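PDB 2HXO: putative TetR-family transcriptional regulator from Streptomyces coelicolor, which probably binds cis-regulatory DNA as a transcription factor of the TetR family. Local coordinates for residues R20-A25 with L64-D69; L37-L42 with W55-K60; D69-A74 with P106-Q111. One frame throughout, in Å; residues are numbered along the deposited sequence.

Interaction 1 of 3, residues R20-A25 with L64-D69; sequences RIVGAA and LGAATD
Val22 on helix 18-31 presses its branched side chain against Ala66 and Ala67 of helix 60-76, and this one residue makes every contact within 4.5 Å between 20-25 and 64-69. Along the second segment, Leu64 comes first. Its CB points away from Val22's helix, and its carbonyl oxygen accepts two hydrogen bonds, from Thr68 N at 2.9 Å and from Thr68 OG1, also at 2.9 Å. The two donors arrive from opposite faces of the carbonyl plane, the hydroxyl 38° out of it. At Ala66 the helices meet directly: its CB points toward 20-25 and lies 4.2 Å from Val22 CG2. The other methyl of the valine turns to the backbone, with Val22 CG1 3.8 Å from Ala66 O. The same CG1 is 3.8 Å from Ala67 CA, and it also meets the methyl of Ala70 one turn further along helix 60-76. The valine torsion (CG1 opposite the backbone N, chi1 -180°) sets CG1 over the backbone at Ala66 and Ala67 and CG2 on the Ala66 methyl. With only small residues facing the valine, the backbones come close, Val22 CA standing 5.5 Å from Ala67 CA. Thr68 faces away from 20-25, and with Leu64 it leans on helix 107-118, where both touch Gln111. Asp69 ends the segment with its OD1 in a salt bridge to Arg127 and a hydrogen bond with Thr123 OG1. Within the bundle of the N-terminal DNA-binding domain, helix 18-31 thus has helix 60-76 against Val22 and helix 39-46 against Ala24, which meets Leu42 and Leu46.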
loop_
_atom_site.group_PDB
_atom_site.type_symbol
_atom_site.label_atom_id
_atom_site.label_comp_id
_atom_site.label_asym_id
_atom_site.label_seq_id
_atom_site.Cartn_x
_atom_site.Cartn_y
_atom_site.Cartn_z
ATOM N N ARG A 20 -4.763 -13.196 27.047
ATOM C CA ARG A 20 -5.151 -14.542 26.647
ATOM C C ARG A 20 -6.059 -14.504 25.428
ATOM O O ARG A 20 -5.768 -15.122 24.396
ATOM C CB ARG A 20 -5.879 -15.258 27.786
ATOM C CG ARG A 20 -5.023 -15.598 28.990
ATOM C CD ARG A 20 -5.800 -16.489 29.954
ATOM N NE ARG A 20 -6.202 -17.745 29.323
ATOM C CZ ARG A 20 -7.011 -18.641 29.883
ATOM N NH1 ARG A 20 -7.512 -18.419 31.096
ATOM N NH2 ARG A 20 -7.315 -19.761 29.233
ATOM N N ILE A 21 -7.163 -13.779 25.556
ATOM C CA ILE A 21 -8.113 -13.658 24.466
ATOM C C ILE A 21 -7.385 -13.220 23.198
ATOM O O ILE A 21 -7.472 -13.879 22.162
ATOM C CB ILE A 21 -9.190 -12.615 24.786
ATOM C CG1 ILE A 21 -9.712 -12.819 26.211
ATOM C CG2 ILE A 21 -10.315 -12.705 23.762
ATOM C CD1 ILE A 21 -10.448 -14.109 26.426
ATOM N N VAL A 22 -6.659 -12.108 23.289
ATOM C CA VAL A 22 -5.930 -11.580 22.139
ATOM C C VAL A 22 -4.887 -12.563 21.616
ATOM O O VAL A 22 -4.821 -12.825 20.417
ATOM C CB VAL A 22 -5.246 -10.236 22.486
ATOM C CG1 VAL A 22 -4.499 -9.705 21.281
ATOM C CG2 VAL A 22 -6.293 -9.228 22.948
ATOM N N GLY A 23 -4.078 -13.112 22.517
ATOM C CA GLY A 23 -3.065 -14.068 22.103
ATOM C C GLY A 23 -3.671 -15.210 21.300
ATOM O O GLY A 23 -3.103 -15.647 20.297
ATOM N N ALA A 24 -4.837 -15.684 21.737
ATOM C CA ALA A 24 -5.524 -16.780 21.064
ATOM C C ALA A 24 -5.940 -16.411 19.645
ATOM O O ALA A 24 -5.743 -17.185 18.712
ATOM C CB ALA A 24 -6.746 -17.203 21.871
ATOM N N ALA A 25 -6.521 -15.229 19.482
ATOM C CA ALA A 25 -6.959 -14.778 18.167
ATOM C C ALA A 25 -5.762 -14.632 17.213
ATOM O O ALA A 25 -5.854 -14.967 16.028
ATOM C CB ALA A 25 -7.709 -13.453 18.293
ATOM N N LEU A 64 -10.414 -8.267 16.069
ATOM C CA LEU A 64 -9.396 -8.116 15.034
ATOM C C LEU A 64 -8.578 -6.860 15.342
ATOM O O LEU A 64 -7.352 -6.856 15.201
ATOM C CB LEU A 64 -10.040 -7.978 13.653
ATOM C CG LEU A 64 -10.711 -9.217 13.050
ATOM C CD1 LEU A 64 -11.349 -8.843 11.719
ATOM C CD2 LEU A 64 -9.687 -10.325 12.865
ATOM N N GLY A 65 -9.262 -5.799 15.769
ATOM C CA GLY A 65 -8.579 -4.558 16.099
ATOM C C GLY A 65 -7.629 -4.715 17.273
ATOM O O GLY A 65 -6.511 -4.197 17.259
ATOM N N ALA A 66 -8.065 -5.439 18.294
ATOM C CA ALA A 66 -7.238 -5.648 19.469
ATOM C C ALA A 66 -6.029 -6.504 19.123
ATOM O O ALA A 66 -4.953 -6.331 19.700
ATOM C CB ALA A 66 -8.053 -6.316 20.570
ATOM N N ALA A 67 -6.209 -7.436 18.189
ATOM C CA ALA A 67 -5.129 -8.328 17.764
ATOM C C ALA A 67 -4.103 -7.537 16.956
ATOM O O ALA A 67 -2.897 -7.670 17.152
ATOM C CB ALA A 67 -5.697 -9.463 16.923
ATOM N N THR A 68 -4.599 -6.710 16.046
ATOM C CA THR A 68 -3.747 -5.870 15.226
ATOM C C THR A 68 -2.935 -4.928 16.129
ATOM O O THR A 68 -1.720 -4.797 15.977
ATOM C CB THR A 68 -4.603 -5.047 14.254
ATOM O OG1 THR A 68 -5.305 -5.946 13.391
ATOM C CG2 THR A 68 -3.731 -4.101 13.418
ATOM N N ASP A 69 -3.620 -4.307 17.086
ATOM C CA ASP A 69 -3.013 -3.369 18.026
ATOM C C ASP A 69 -1.930 -4.024 18.878
ATOM O O ASP A 69 -0.849 -3.462 19.066
ATOM C CB ASP A 69 -4.103 -2.782 18.931
ATOM C CG ASP A 69 -3.586 -1.702 19.875
ATOM O OD1 ASP A 69 -3.590 -0.516 19.489
ATOM O OD2 ASP A 69 -3.180 -2.031 21.009
#

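Interaction 2 of 3, residues L37-L42 with W55-K60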
loop_
_atom_site.group_PDB
_atom_site.type_symbol
_atom_site.label_atom_id
_atom_site.label_comp_id
_atom_site.label_asym_id
_atom_site.label_seq_id
_atom_site.Cartn_x
_atom_site.Cartn_y
_atom_site.Cartn_z
ATOM N N LEU A 37 -10.993 -17.366 12.149
ATOM C CA LEU A 37 -11.199 -16.804 13.479
ATOM C C LEU A 37 -12.694 -16.820 13.778
ATOM O O LEU A 37 -13.435 -15.920 13.365
ATOM C CB LEU A 37 -10.668 -15.369 13.557
ATOM C CG LEU A 37 -10.828 -14.725 14.940
ATOM C CD1 LEU A 37 -9.980 -15.469 15.952
ATOM C CD2 LEU A 37 -10.428 -13.257 14.885
ATOM N N THR A 38 -13.122 -17.858 14.493
ATOM C CA THR A 38 -14.523 -18.044 14.855
ATOM C C THR A 38 -14.735 -18.191 16.365
ATOM O O THR A 38 -13.794 -18.410 17.131
ATOM C CB THR A 38 -15.117 -19.306 14.158
ATOM O OG1 THR A 38 -14.379 -20.474 14.553
ATOM C CG2 THR A 38 -15.056 -19.157 12.641
ATOM N N PHE A 39 -15.992 -18.075 16.771
ATOM C CA PHE A 39 -16.391 -18.195 18.167
ATOM C C PHE A 39 -15.933 -19.533 18.738
ATOM O O PHE A 39 -15.294 -19.587 19.789
ATOM C CB PHE A 39 -17.915 -18.090 18.254
ATOM C CG PHE A 39 -18.458 -18.013 19.651
ATOM C CD1 PHE A 39 -18.341 -16.843 20.393
ATOM C CD2 PHE A 39 -19.146 -19.093 20.201
ATOM C CE1 PHE A 39 -18.909 -16.745 21.666
ATOM C CE2 PHE A 39 -19.719 -19.007 21.475
ATOM C CZ PHE A 39 -19.600 -17.827 22.208
ATOM N N ARG A 40 -16.266 -20.613 18.036
ATOM C CA ARG A 40 -15.901 -21.958 18.473
ATOM C C ARG A 40 -14.391 -22.132 18.542
ATOM O O ARG A 40 -13.858 -22.636 19.534
ATOM C CB ARG A 40 -16.505 -22.999 17.526
ATOM C CG ARG A 40 -16.142 -22.765 16.069
ATOM C CD ARG A 40 -16.758 -23.800 15.137
ATOM N NE ARG A 40 -18.220 -23.729 15.084
ATOM C CZ ARG A 40 -18.973 -24.407 14.217
ATOM N NH1 ARG A 40 -18.399 -25.210 13.325
ATOM N NH2 ARG A 40 -20.298 -24.289 14.242
ATOM N N ALA A 41 -13.703 -21.711 17.483
ATOM C CA ALA A 41 -12.248 -21.814 17.434
ATOM C C ALA A 41 -11.627 -21.108 18.641
ATOM O O ALA A 41 -10.799 -21.684 19.355
ATOM C CB ALA A 41 -11.728 -21.202 16.142
ATOM N N LEU A 42 -12.042 -19.864 18.872
ATOM C CA LEU A 42 -11.524 -19.077 19.987
ATOM C C LEU A 42 -11.857 -19.761 21.316
ATOM O O LEU A 42 -10.990 -19.946 22.172
ATOM C CB LEU A 42 -12.136 -17.669 19.967
ATOM C CG LEU A 42 -11.399 -16.480 20.603
ATOM C CD1 LEU A 42 -12.421 -15.375 20.847
ATOM C CD2 LEU A 42 -10.728 -16.859 21.917
ATOM N N TRP A 55 -18.234 -11.907 28.606
ATOM C CA TRP A 55 -17.707 -10.991 29.605
ATOM C C TRP A 55 -16.356 -10.416 29.170
ATOM O O TRP A 55 -15.960 -9.338 29.618
ATOM C CB TRP A 55 -17.542 -11.693 30.956
ATOM C CG TRP A 55 -18.834 -11.928 31.697
ATOM C CD1 TRP A 55 -19.508 -13.109 31.817
ATOM C CD2 TRP A 55 -19.606 -10.952 32.417
ATOM N NE1 TRP A 55 -20.649 -12.932 32.566
ATOM C CE2 TRP A 55 -20.734 -11.619 32.947
ATOM C CE3 TRP A 55 -19.453 -9.580 32.665
ATOM C CZ2 TRP A 55 -21.707 -10.960 33.711
ATOM C CZ3 TRP A 55 -20.421 -8.922 33.426
ATOM C CH2 TRP A 55 -21.533 -9.615 33.940
ATOM N N HIS A 56 -15.657 -11.126 28.287
ATOM C CA HIS A 56 -14.345 -10.666 27.835
ATOM C C HIS A 56 -14.232 -10.376 26.339
ATOM O O HIS A 56 -13.149 -10.080 25.845
ATOM C CB HIS A 56 -13.279 -11.678 28.256
ATOM C CG HIS A 56 -13.301 -11.991 29.721
ATOM N ND1 HIS A 56 -13.619 -13.128 30.385
ATOM C CD2 HIS A 56 -13.028 -11.048 30.688
ATOM C CE1 HIS A 56 -13.538 -12.852 31.729
ATOM N NE2 HIS A 56 -13.180 -11.589 31.885
ATOM N N ILE A 57 -15.345 -10.456 25.619
ATOM C CA ILE A 57 -15.324 -10.165 24.193
ATOM C C ILE A 57 -16.548 -9.341 23.831
ATOM O O ILE A 57 -17.441 -9.145 24.655
ATOM C CB ILE A 57 -15.324 -11.459 23.330
ATOM C CG1 ILE A 57 -16.690 -12.135 23.382
ATOM C CG2 ILE A 57 -14.240 -12.420 23.821
ATOM C CD1 ILE A 57 -16.801 -13.332 22.444
ATOM N N THR A 58 -16.572 -8.841 22.601
ATOM C CA THR A 58 -17.705 -8.074 22.099
ATOM C C THR A 58 -18.044 -8.613 20.712
ATOM O O THR A 58 -18.873 -9.508 20.578
ATOM C CB THR A 58 -17.393 -6.555 22.021
ATOM O OG1 THR A 58 -16.231 -6.326 21.212
ATOM C CG2 THR A 58 -17.152 -5.998 23.422
ATOM N N GLY A 59 -17.390 -8.073 19.688
ATOM C CA GLY A 59 -17.619 -8.518 18.324
ATOM C C GLY A 59 -16.316 -8.936 17.655
ATOM O O GLY A 59 -15.230 -8.736 18.203
ATOM N N LYS A 60 -16.413 -9.511 16.463
ATOM C CA LYS A 60 -15.222 -9.955 15.749
ATOM C C LYS A 60 -14.390 -8.759 15.300
ATOM O O LYS A 60 -13.161 -8.776 15.398
ATOM C CB LYS A 60 -15.611 -10.800 14.528
ATOM C CG LYS A 60 -14.414 -11.330 13.745
ATOM C CD LYS A 60 -14.838 -12.006 12.440
ATOM C CE LYS A 60 -13.651 -12.682 11.747
ATOM N NZ LYS A 60 -14.071 -13.535 10.601
#
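Leu37 to Phe39 and Ile57 to Lys60 bracket the predicted helix-turn-helix motif of residues 38-57, and the two pieces of chain run 132° apart, closer to opposed than to aligned. Both lead into helices. Thr38 is the N-cap of helix 39-46, its OG1 accepting from Ala41 N at 3.3 Å with an N-H...O angle of 155°, while Gly59 holds the N-cap position of helix 60-76. Between these two helix starts the contact is made in two patches. In one, Ile57 CD1 comes to the edge of the Phe39 ring, near the ring plane, and meets CE1 of that phenylalanine at 4.1 Å; the two side chains cross at about a right angle. Ile57 reaches there because its CG1 sits between the backbone N and the carbonyl carbon (chi1 72°), leaving the CG2 branch to pack on Ile21 of helix 18-31. Leu37 is the buried member: its side chain packs on Ala25 and Leu28 of helix 18-31 and on Leu64 of helix 60-76, and so joins the start of the motif to those two helices. In the second patch the extended chain of Lys60 brings its far end to this leucine, and its ammonium group goes on to a weak hydrogen bond with Glu34 O. Lys60 CE lies 4.4 Å from Leu37 CB and, closer still, 3.6 Å from Leu37 O.

Interaction 3 of 3, residues D69-A74 with P106-Q111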
loop_
_atom_site.group_PDB
_atom_site.type_symbol
_atom_site.label_atom_id
_atom_site.label_comp_id
_atom_site.label_asym_id
_atom_site.label_seq_id
_atom_site.Cartn_x
_atom_site.Cartn_y
_atom_site.Cartn_z
ATOM N N ASP A 69 -3.620 -4.307 17.086
ATOM C CA ASP A 69 -3.013 -3.369 18.026
ATOM C C ASP A 69 -1.930 -4.024 18.878
ATOM O O ASP A 69 -0.849 -3.462 19.066
ATOM C CB ASP A 69 -4.103 -2.782 18.931
ATOM C CG ASP A 69 -3.586 -1.702 19.875
ATOM O OD1 ASP A 69 -3.590 -0.516 19.489
ATOM O OD2 ASP A 69 -3.180 -2.031 21.009
ATOM N N ALA A 70 -2.217 -5.213 19.396
ATOM C CA ALA A 70 -1.259 -5.918 20.242
ATOM C C ALA A 70 0.024 -6.251 19.481
ATOM O O ALA A 70 1.130 -6.054 19.983
ATOM C CB ALA A 70 -1.889 -7.193 20.789
ATOM N N VAL A 71 -0.131 -6.767 18.273
ATOM C CA VAL A 71 1.010 -7.125 17.445
ATOM C C VAL A 71 1.844 -5.897 17.062
ATOM O O VAL A 71 3.069 -5.928 17.120
ATOM C CB VAL A 71 0.535 -7.854 16.165
ATOM C CG1 VAL A 71 1.549 -7.676 15.043
ATOM C CG2 VAL A 71 0.337 -9.332 16.472
ATOM N N VAL A 72 1.168 -4.823 16.673
ATOM C CA VAL A 72 1.844 -3.595 16.276
ATOM C C VAL A 72 2.612 -2.980 17.448
ATOM O O VAL A 72 3.792 -2.641 17.319
ATOM C CB VAL A 72 0.824 -2.583 15.707
ATOM C CG1 VAL A 72 1.468 -1.221 15.523
ATOM C CG2 VAL A 72 0.288 -3.096 14.374
ATOM N N THR A 73 1.943 -2.845 18.587
ATOM C CA THR A 73 2.562 -2.282 19.776
ATOM C C THR A 73 3.803 -3.060 20.172
ATOM O O THR A 73 4.841 -2.481 20.488
ATOM C CB THR A 73 1.592 -2.305 20.976
ATOM O OG1 THR A 73 0.530 -1.368 20.758
ATOM C CG2 THR A 73 2.319 -1.946 22.263
ATOM N N ALA A 74 3.694 -4.382 20.156
ATOM C CA ALA A 74 4.811 -5.234 20.548
ATOM C C ALA A 74 5.990 -5.099 19.598
ATOM O O ALA A 74 7.140 -5.023 20.033
ATOM C CB ALA A 74 4.358 -6.698 20.631
ATOM N N PRO A 106 0.979 -12.284 8.181
ATOM C CA PRO A 106 0.421 -11.930 6.870
ATOM C C PRO A 106 -0.910 -11.201 6.912
ATOM O O PRO A 106 -1.153 -10.271 6.137
ATOM C CB PRO A 106 0.316 -13.282 6.168
ATOM C CG PRO A 106 1.487 -14.033 6.741
ATOM C CD PRO A 106 1.392 -13.698 8.212
ATOM N N TRP A 107 -1.781 -11.637 7.810
ATOM C CA TRP A 107 -3.099 -11.023 7.953
ATOM C C TRP A 107 -3.024 -9.550 8.397
ATOM O O TRP A 107 -3.949 -8.775 8.150
ATOM C CB TRP A 107 -3.923 -11.814 8.971
ATOM C CG TRP A 107 -3.226 -11.985 10.301
ATOM C CD1 TRP A 107 -2.407 -13.013 10.675
ATOM C CD2 TRP A 107 -3.270 -11.084 11.417
ATOM N NE1 TRP A 107 -1.941 -12.813 11.956
ATOM C CE2 TRP A 107 -2.453 -11.636 12.434
ATOM C CE3 TRP A 107 -3.919 -9.864 11.658
ATOM C CZ2 TRP A 107 -2.269 -11.007 13.676
ATOM C CZ3 TRP A 107 -3.734 -9.237 12.896
ATOM C CH2 TRP A 107 -2.916 -9.814 13.887
ATOM N N LEU A 108 -1.922 -9.165 9.037
ATOM C CA LEU A 108 -1.762 -7.800 9.535
ATOM C C LEU A 108 -1.958 -6.689 8.508
ATOM O O LEU A 108 -2.619 -5.688 8.794
ATOM C CB LEU A 108 -0.390 -7.623 10.194
ATOM C CG LEU A 108 -0.239 -6.351 11.038
ATOM C CD1 LEU A 108 -1.205 -6.407 12.220
ATOM C CD2 LEU A 108 1.182 -6.222 11.553
ATOM N N ALA A 109 -1.385 -6.854 7.321
ATOM C CA ALA A 109 -1.496 -5.833 6.284
ATOM C C ALA A 109 -2.940 -5.493 5.930
ATOM O O ALA A 109 -3.285 -4.326 5.746
ATOM C CB ALA A 109 -0.748 -6.280 5.031
ATOM N N THR A 110 -3.779 -6.518 5.831
ATOM C CA THR A 110 -5.181 -6.324 5.497
ATOM C C THR A 110 -5.922 -5.604 6.621
ATOM O O THR A 110 -6.760 -4.739 6.369
ATOM C CB THR A 110 -5.883 -7.681 5.228
ATOM O OG1 THR A 110 -5.250 -8.332 4.118
ATOM C CG2 THR A 110 -7.362 -7.468 4.900
ATOM N N GLN A 111 -5.607 -5.964 7.862
ATOM C CA GLN A 111 -6.264 -5.349 9.004
ATOM C C GLN A 111 -5.931 -3.873 9.143
ATOM O O GLN A 111 -6.773 -3.086 9.578
ATOM C CB GLN A 111 -5.909 -6.099 10.289
ATOM C CG GLN A 111 -6.608 -7.440 10.397
ATOM C CD GLN A 111 -8.089 -7.320 10.110
ATOM O OE1 GLN A 111 -8.777 -6.494 10.709
ATOM N NE2 GLN A 111 -8.589 -8.141 9.188
#
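The indole of Trp107 meets Val71 along its benzene part: Val71 CG2 is 4.2 Å from both Trp107 CZ2 and Trp107 CH2, approaching the ring obliquely. Gln111 CG, one helical turn on, lies in the ring plane at its edge, and the ring of His105 meets the indole nearly at right angles. The pyrrole nitrogen is engaged elsewhere, NE1 hydrogen-bonding Asp30 OD2. Beside the ring, Val71 and Leu108 reach toward each other tip to tip, with Val71 CG1 3.8 Å from Leu108 CD2. The other methyl of that leucine is shared, Leu108 CD1 lying 4.1 Å from Val71 CG1 and 4.2 Å from Val72 CG2. An alanine in place of Val71 would remove both methyls and would probably leave Trp107 CZ2 and CH2, and Leu108 CD2, without their apolar partner on helix 60-76. The axes of 69-74 and 107-111 approach to 11.2 Å at a signed angle of -107°, so side-chain ends do the touching. Ala101 of helix 87-104 also touches Val71 and Leu108. Such packing of the connecting helix onto the C-terminal helical domain is characteristic of the TetR fold.

From the N terminus, helix 18-31 supplies the first half of interaction 1, and the chain then forms both halves of interaction 2 before 64-69 completes the outer loop. Interaction 2 therefore lies wholly within the span that interaction 1 closes, and the two touch, as where Leu64 meets Leu37; together they tie up the DNA-binding domain. Interaction 3 follows in series, opening at Asp69, the residue it shares with interaction 1, and closing at 106-111 after helix 87-104. It fastens helix 60-76 to helix 107-118 in the C-terminal domain and meets interaction 1, as where Thr68 packs on Leu108. No loops cross, and interactions 2 and 3 do not touch.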